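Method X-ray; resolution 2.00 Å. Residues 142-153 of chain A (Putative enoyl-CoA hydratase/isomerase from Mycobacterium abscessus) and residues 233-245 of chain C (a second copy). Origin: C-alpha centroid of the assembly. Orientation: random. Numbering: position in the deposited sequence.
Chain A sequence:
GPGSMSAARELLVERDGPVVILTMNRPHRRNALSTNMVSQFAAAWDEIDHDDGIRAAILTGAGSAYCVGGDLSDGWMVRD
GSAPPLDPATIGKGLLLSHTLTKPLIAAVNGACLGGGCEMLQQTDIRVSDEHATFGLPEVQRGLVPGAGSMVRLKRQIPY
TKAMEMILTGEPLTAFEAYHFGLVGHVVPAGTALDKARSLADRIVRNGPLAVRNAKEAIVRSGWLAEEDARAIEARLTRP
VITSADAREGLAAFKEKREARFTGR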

ATOM      1  N   ARG A 142      16.249   7.971  20.168  1.00 14.64           N
ATOM      2  CA  ARG A 142      16.625   9.139  20.957  1.00 15.71           C
ATOM      3  C   ARG A 142      15.452   9.650  21.797  1.00 15.19           C
ATOM      4  O   ARG A 142      15.444  10.798  22.269  1.00 15.02           O
ATOM      5  CB  ARG A 142      17.154  10.203  20.026  1.00 16.23           C
ATOM      6  CG  ARG A 142      18.416   9.765  19.336  1.00 20.25           C
ATOM      7  CD  ARG A 142      18.470  10.232  17.917  1.00 26.56           C
ATOM      8  NE  ARG A 142      19.402   9.438  17.112  1.00 28.87           N
ATOM      9  CZ  ARG A 142      19.767   9.751  15.868  1.00 31.30           C
ATOM     10  NH1 ARG A 142      19.272  10.830  15.274  1.00 31.63           N
ATOM     11  NH2 ARG A 142      20.634   8.987  15.213  1.00 31.68           N
ATOM     12  N   GLY A 143      14.458   8.781  21.983  1.00 14.45           N
ATOM     13  CA  GLY A 143      13.327   9.087  22.853  1.00 14.43           C
ATOM     14  C   GLY A 143      12.350  10.065  22.228  1.00 13.89           C
ATOM     15  O   GLY A 143      11.561  10.686  22.939  1.00 13.12           O
ATOM     16  N   LEU A 144      12.422  10.211  20.905  1.00 13.92           N
ATOM     17  CA  LEU A 144      11.496  11.058  20.142  1.00 14.16           C
ATOM     18  C   LEU A 144      10.605  10.197  19.233  1.00 13.59           C
ATOM     19  O   LEU A 144      10.832   9.001  19.118  1.00 13.70           O
ATOM     20  CB  LEU A 144      12.298  12.056  19.303  1.00 14.63           C
ATOM     21  CG  LEU A 144      12.943  13.235  20.046  1.00 15.83           C
ATOM     22  CD1 LEU A 144      13.727  14.152  19.092  1.00 17.17           C
ATOM     23  CD2 LEU A 144      11.889  14.051  20.784  1.00 18.02           C
ATOM     24  N   VAL A 145       9.613  10.808  18.578  1.00 12.99           N
ATOM     25  CA  VAL A 145       8.850  10.140  17.526  1.00 12.67           C
ATOM     26  C   VAL A 145       8.921  10.961  16.238  1.00 13.42           C
ATOM     27  O   VAL A 145       9.097  12.185  16.275  1.00 12.84           O
ATOM     28  CB  VAL A 145       7.365   9.909  17.926  1.00 12.77           C
ATOM     29  CG1 VAL A 145       7.255   8.863  19.016  1.00 12.17           C
ATOM     30  CG2 VAL A 145       6.705  11.231  18.361  1.00 11.62           C
ATOM     31  N   PRO A 146       8.758  10.300  15.086  1.00 13.70           N
ATOM     32  CA  PRO A 146       8.734  11.078  13.857  1.00 13.72           C
ATOM     33  C   PRO A 146       7.343  11.651  13.649  1.00 14.12           C
ATOM     34  O   PRO A 146       6.535  11.083  12.922  1.00 13.29           O
ATOM     35  CB  PRO A 146       9.086  10.044  12.778  1.00 14.16           C
ATOM     36  CG  PRO A 146       8.573   8.704  13.356  1.00 13.40           C
ATOM     37  CD  PRO A 146       8.461   8.869  14.859  1.00 14.05           C
ATOM     38  N   GLY A 147       7.072  12.776  14.298  1.00 14.62           N
ATOM     39  CA  GLY A 147       5.717  13.329  14.343  1.00 14.76           C
ATOM     40  C   GLY A 147       5.500  14.450  13.347  1.00 14.71           C
ATOM     41  O   GLY A 147       4.579  15.249  13.518  1.00 15.80           O
ATOM     42  N   ALA A 148       6.326  14.506  12.304  1.00 13.05           N
ATOM     43  CA  ALA A 148       6.091  15.416  11.174  1.00 13.20           C
ATOM     44  C   ALA A 148       5.385  14.689  10.023  1.00 12.31           C
ATOM     45  O   ALA A 148       5.773  14.815   8.867  1.00 12.43           O
ATOM     46  CB  ALA A 148       7.410  16.051  10.688  1.00 13.03           C
ATOM     47  N   GLY A 149       4.336  13.935  10.350  1.00 11.85           N
ATOM     48  CA  GLY A 149       3.529  13.252   9.342  1.00 11.30           C
ATOM     49  C   GLY A 149       3.837  11.792   9.108  1.00 11.13           C
ATOM     50  O   GLY A 149       3.032  11.103   8.497  1.00 10.34           O
ATOM     51  N   SER A 150       4.999  11.310   9.560  1.00 11.17           N
ATOM     52  CA  SER A 150       5.419   9.930   9.252  1.00 10.76           C
ATOM     53  C   SER A 150       4.506   8.845   9.836  1.00 10.59           C
ATOM     54  O   SER A 150       4.257   7.814   9.221  1.00 11.53           O
ATOM     55  CB  SER A 150       6.847   9.678   9.744  1.00 10.81           C
ATOM     56  OG  SER A 150       7.805  10.376   8.982  1.00 10.26           O
ATOM     57  N   MET A 151       3.997   9.074  11.025  1.00 11.09           N
ATOM     58  CA  MET A 151       3.134   8.081  11.665  1.00 10.58           C
ATOM     59  C   MET A 151       1.783   7.967  10.965  1.00 10.25           C
ATOM     60  O   MET A 151       1.223   6.867  10.841  1.00  9.01           O
ATOM     61  CB  MET A 151       3.038   8.381  13.178  1.00 11.05           C
ATOM     62  CG  MET A 151       4.392   8.221  13.825  1.00 10.81           C
ATOM     63  SD  MET A 151       4.474   8.548  15.554  1.00 14.96           S
ATOM     64  CE  MET A 151       4.369  10.329  15.582  1.00 15.28           C
ATOM     65  N   VAL A 152       1.304   9.094  10.449  1.00 10.00           N
ATOM     66  CA  VAL A 152       0.145   9.140   9.576  1.00  9.83           C
ATOM     67  C   VAL A 152       0.395   8.477   8.214  1.00  9.83           C
ATOM     68  O   VAL A 152      -0.378   7.636   7.762  1.00  8.82           O
ATOM     69  CB  VAL A 152      -0.288  10.609   9.311  1.00  9.60           C
ATOM     70  CG1 VAL A 152      -1.376  10.686   8.221  1.00  8.82           C
ATOM     71  CG2 VAL A 152      -0.722  11.314  10.632  1.00 10.13           C
ATOM     72  N   ARG A 153       1.497   8.866   7.579  1.00  9.67           N
ATOM     73  CA  ARG A 153       1.655   8.704   6.161  1.00  9.75           C
ATOM     74  C   ARG A 153       2.444   7.475   5.728  1.00  9.80           C
ATOM     75  O   ARG A 153       2.119   6.882   4.697  1.00 10.21           O
ATOM     76  CB  ARG A 153       2.350   9.944   5.591  1.00 10.08           C
ATOM     77  CG  ARG A 153       1.525  11.200   5.626  1.00 11.12           C
ATOM     78  CD  ARG A 153       2.421  12.405   5.484  1.00 10.89           C
ATOM     79  NE  ARG A 153       1.661  13.623   5.430  1.00 10.81           N
ATOM     80  CZ  ARG A 153       2.194  14.836   5.507  1.00 12.96           C
ATOM     81  NH1 ARG A 153       3.511  14.993   5.653  1.00 14.49           N
ATOM     82  NH2 ARG A 153       1.415  15.899   5.407  1.00 13.83           N
TER
ATOM     83  N   ILE C 233      -4.553  13.444  15.565  1.00 13.57           N
ATOM     84  CA  ILE C 233      -4.277  12.256  16.367  1.00 13.58           C
ATOM     85  C   ILE C 233      -2.772  12.092  16.602  1.00 13.45           C
ATOM     86  O   ILE C 233      -2.351  11.887  17.747  1.00 12.47           O
ATOM     87  CB  ILE C 233      -4.864  10.975  15.722  1.00 12.95           C
ATOM     88  CG1 ILE C 233      -6.393  11.025  15.771  1.00 14.10           C
ATOM     89  CG2 ILE C 233      -4.342   9.734  16.448  1.00 14.16           C
ATOM     90  CD1 ILE C 233      -7.126  10.066  14.812  1.00 14.32           C
ATOM     91  N   GLU C 234      -1.984  12.208  15.526  1.00 13.05           N
ATOM     92  CA  GLU C 234      -0.511  12.157  15.602  1.00 13.88           C
ATOM     93  C   GLU C 234       0.045  13.253  16.521  1.00 14.62           C
ATOM     94  O   GLU C 234       0.901  12.985  17.349  1.00 14.92           O
ATOM     95  CB  GLU C 234       0.109  12.301  14.198  1.00 14.04           C
ATOM     96  CG  GLU C 234       1.661  12.285  14.102  1.00 14.35           C
ATOM     97  CD  GLU C 234       2.163  12.500  12.662  1.00 16.09           C
ATOM     98  OE1 GLU C 234       1.993  13.609  12.134  1.00 16.50           O
ATOM     99  OE2 GLU C 234       2.700  11.557  12.037  1.00 15.74           O
ATOM    100  N   ALA C 235      -0.437  14.480  16.356  1.00 14.72           N
ATOM    101  CA  ALA C 235       0.059  15.605  17.149  1.00 15.72           C
ATOM    102  C   ALA C 235      -0.245  15.401  18.638  1.00 16.34           C
ATOM    103  O   ALA C 235       0.634  15.602  19.482  1.00 16.44           O
ATOM    104  CB  ALA C 235      -0.519  16.938  16.634  1.00 15.48           C
ATOM    105  N   ARG C 236      -1.458  14.961  18.961  1.00 16.88           N
ATOM    106  CA  ARG C 236      -1.800  14.618  20.344  1.00 18.16           C
ATOM    107  C   ARG C 236      -0.798  13.629  20.996  1.00 17.29           C
ATOM    108  O   ARG C 236      -0.393  13.814  22.123  1.00 16.08           O
ATOM    109  CB  ARG C 236      -3.235  14.078  20.463  1.00 19.04           C
ATOM    110  CG  ARG C 236      -4.320  15.162  20.357  1.00 24.32           C
ATOM    111  CD  ARG C 236      -5.741  14.660  20.748  1.00 28.81           C
ATOM    112  NE  ARG C 236      -6.428  13.932  19.660  1.00 32.74           N
ATOM    113  CZ  ARG C 236      -7.186  14.487  18.706  1.00 34.52           C
ATOM    114  NH1 ARG C 236      -7.755  13.709  17.788  1.00 35.06           N
ATOM    115  NH2 ARG C 236      -7.393  15.807  18.660  1.00 36.02           N
ATOM    116  N   LEU C 237      -0.398  12.599  20.268  1.00 16.51           N
ATOM    117  CA  LEU C 237       0.462  11.563  20.825  1.00 16.01           C
ATOM    118  C   LEU C 237       1.943  11.969  20.790  1.00 15.77           C
ATOM    119  O   LEU C 237       2.742  11.493  21.586  1.00 15.22           O
ATOM    120  CB  LEU C 237       0.217  10.251  20.072  1.00 15.79           C
ATOM    121  CG  LEU C 237      -1.121   9.586  20.443  1.00 16.00           C
ATOM    122  CD1 LEU C 237      -1.631   8.654  19.354  1.00 15.03           C
ATOM    123  CD2 LEU C 237      -1.004   8.836  21.757  1.00 16.85           C
ATOM    124  N   THR C 238       2.285  12.887  19.889  1.00 15.49           N
ATOM    125  CA  THR C 238       3.647  13.389  19.763  1.00 15.36           C
ATOM    126  C   THR C 238       4.014  14.388  20.873  1.00 15.85           C
ATOM    127  O   THR C 238       5.113  14.359  21.400  1.00 15.01           O
ATOM    128  CB  THR C 238       3.840  14.054  18.382  1.00 15.70           C
ATOM    129  OG1 THR C 238       3.743  13.054  17.357  1.00 15.01           O
ATOM    130  CG2 THR C 238       5.202  14.752  18.272  1.00 15.44           C
ATOM    131  N   ARG C 239       3.085  15.263  21.234  1.00 16.33           N
ATOM    132  CA  ARG C 239       3.383  16.360  22.164  1.00 17.27           C
ATOM    133  C   ARG C 239       4.007  15.929  23.516  1.00 17.48           C
ATOM    134  O   ARG C 239       5.012  16.493  23.912  1.00 17.69           O
ATOM    135  CB  ARG C 239       2.136  17.228  22.388  1.00 17.42           C
ATOM    136  N   PRO C 240       3.421  14.937  24.215  1.00 17.50           N
ATOM    137  CA  PRO C 240       3.996  14.430  25.459  1.00 17.05           C
ATOM    138  C   PRO C 240       5.384  13.774  25.305  1.00 16.89           C
ATOM    139  O   PRO C 240       6.161  13.751  26.259  1.00 16.01           O
ATOM    140  CB  PRO C 240       2.995  13.357  25.901  1.00 17.57           C
ATOM    141  CG  PRO C 240       1.812  13.499  25.050  1.00 18.60           C
ATOM    142  CD  PRO C 240       2.243  14.152  23.802  1.00 17.92           C
ATOM    143  N   VAL C 241       5.661  13.211  24.129  1.00 15.90           N
ATOM    144  CA  VAL C 241       6.985  12.661  23.821  1.00 15.89           C
ATOM    145  C   VAL C 241       8.039  13.786  23.744  1.00 16.57           C
ATOM    146  O   VAL C 241       9.126  13.657  24.319  1.00 16.10           O
ATOM    147  CB  VAL C 241       6.964  11.833  22.501  1.00 14.54           C
ATOM    148  CG1 VAL C 241       8.360  11.427  22.069  1.00 13.36           C
ATOM    149  CG2 VAL C 241       6.105  10.585  22.682  1.00 14.77           C
ATOM    150  N   ILE C 242       7.712  14.875  23.039  1.00 17.43           N
ATOM    151  CA  ILE C 242       8.669  15.994  22.850  1.00 18.52           C
ATOM    152  C   ILE C 242       9.135  16.601  24.173  1.00 18.50           C
ATOM    153  O   ILE C 242      10.287  16.962  24.320  1.00 18.63           O
ATOM    154  CB  ILE C 242       8.084  17.136  21.964  1.00 19.19           C
ATOM    155  CG1 ILE C 242       7.798  16.647  20.541  1.00 20.84           C
ATOM    156  CG2 ILE C 242       9.026  18.368  21.934  1.00 21.17           C
ATOM    157  CD1 ILE C 242       8.951  15.961  19.883  1.00 24.92           C
ATOM    158  N   THR C 243       8.231  16.697  25.132  1.00 18.48           N
ATOM    159  CA  THR C 243       8.531  17.333  26.403  1.00 18.95           C
ATOM    160  C   THR C 243       8.995  16.345  27.461  1.00 18.68           C
ATOM    161  O   THR C 243       9.145  16.737  28.619  1.00 19.06           O
ATOM    162  CB  THR C 243       7.290  18.091  26.924  1.00 19.43           C
ATOM    163  OG1 THR C 243       6.197  17.173  27.115  1.00 19.01           O
ATOM    164  CG2 THR C 243       6.894  19.147  25.919  1.00 19.95           C
ATOM    165  N   SER C 244       9.241  15.081  27.082  1.00 17.42           N
ATOM    166  CA  SER C 244       9.502  14.034  28.073  1.00 17.12           C
ATOM    167  C   SER C 244      10.946  14.040  28.575  1.00 17.20           C
ATOM    168  O   SER C 244      11.840  14.545  27.909  1.00 17.17           O
ATOM    169  CB  SER C 244       9.151  12.636  27.516  1.00 16.85           C
ATOM    170  OG  SER C 244       9.986  12.293  26.423  1.00 14.00           O
ATOM    171  N   ALA C 245      11.149  13.471  29.764  1.00 17.83           N
ATOM    172  CA  ALA C 245      12.490  13.215  30.291  1.00 18.11           C
ATOM    173  C   ALA C 245      13.288  12.369  29.308  1.00 17.94           C
ATOM    174  O   ALA C 245      14.449  12.688  29.008  1.00 18.10           O
ATOM    175  CB  ALA C 245      12.424  12.514  31.670  1.00 18.42           C
TER
HETATM  176  O   HOH W   1      10.093   9.827  24.999  1.00  7.45           O

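The contact centres on the carboxylate of E234(C), which reaches the start of a helix in chain A. E234(C) OE2 accepts a hydrogen bond from V152(A) N at 3.2 Å. A second, weak bond runs from M151(A) N to E234(C) OE2 at 3.0 Å. G149(A) N gives a weak bond to E234(C) OE1, also at 3.0 Å. G149(A) is the N-cap residue, and amides in the first turn of a helix have no carbonyl of a preceding turn to bind. A carboxylate suits this place because it supplies acceptors and a negative charge. The side chain of E234(C) is extended, with chi1 and chi2 both t, and it is buried.

G149(A) has phi 98° and psi -16°, where a CB would be jammed against the preceding carbonyl O. G147(A) lies against T238(C), with G147(A) CA 3.6 Å from T238(C) OG1. A CB on G147(A) would point toward chain C and clash with that hydroxyl. T238(C) OG1 donates to E234(C) O in its own helix at 2.8 Å, so this hydroxyl is satisfied while it packs. M151(A) CE also meets it, 3.3 Å from T238(C) OG1.

Farther along, the packing becomes apolar. V145(A) and V241(C) both point toward the opposite stretch, and V145(A) CG2 lies 4.1 Å from V241(C) CG1. The contact leaves V145(A) N buried without a polar partner. L144(A) CD2 touches I242(C) CD1 at 3.6 Å; the ends of both side chains come nearer than their CA-to-CB directions suggest.

Beyond the valines, a water bridges the chains. The water oxygen (O of water 1) donates to G143(A) O at 2.7 Å and to S244(C) OG at 2.8 Å. S244(C) OG in turn donates to V241(C) O at 2.7 Å. Together the two stretches bury 485 Å², counting both sides.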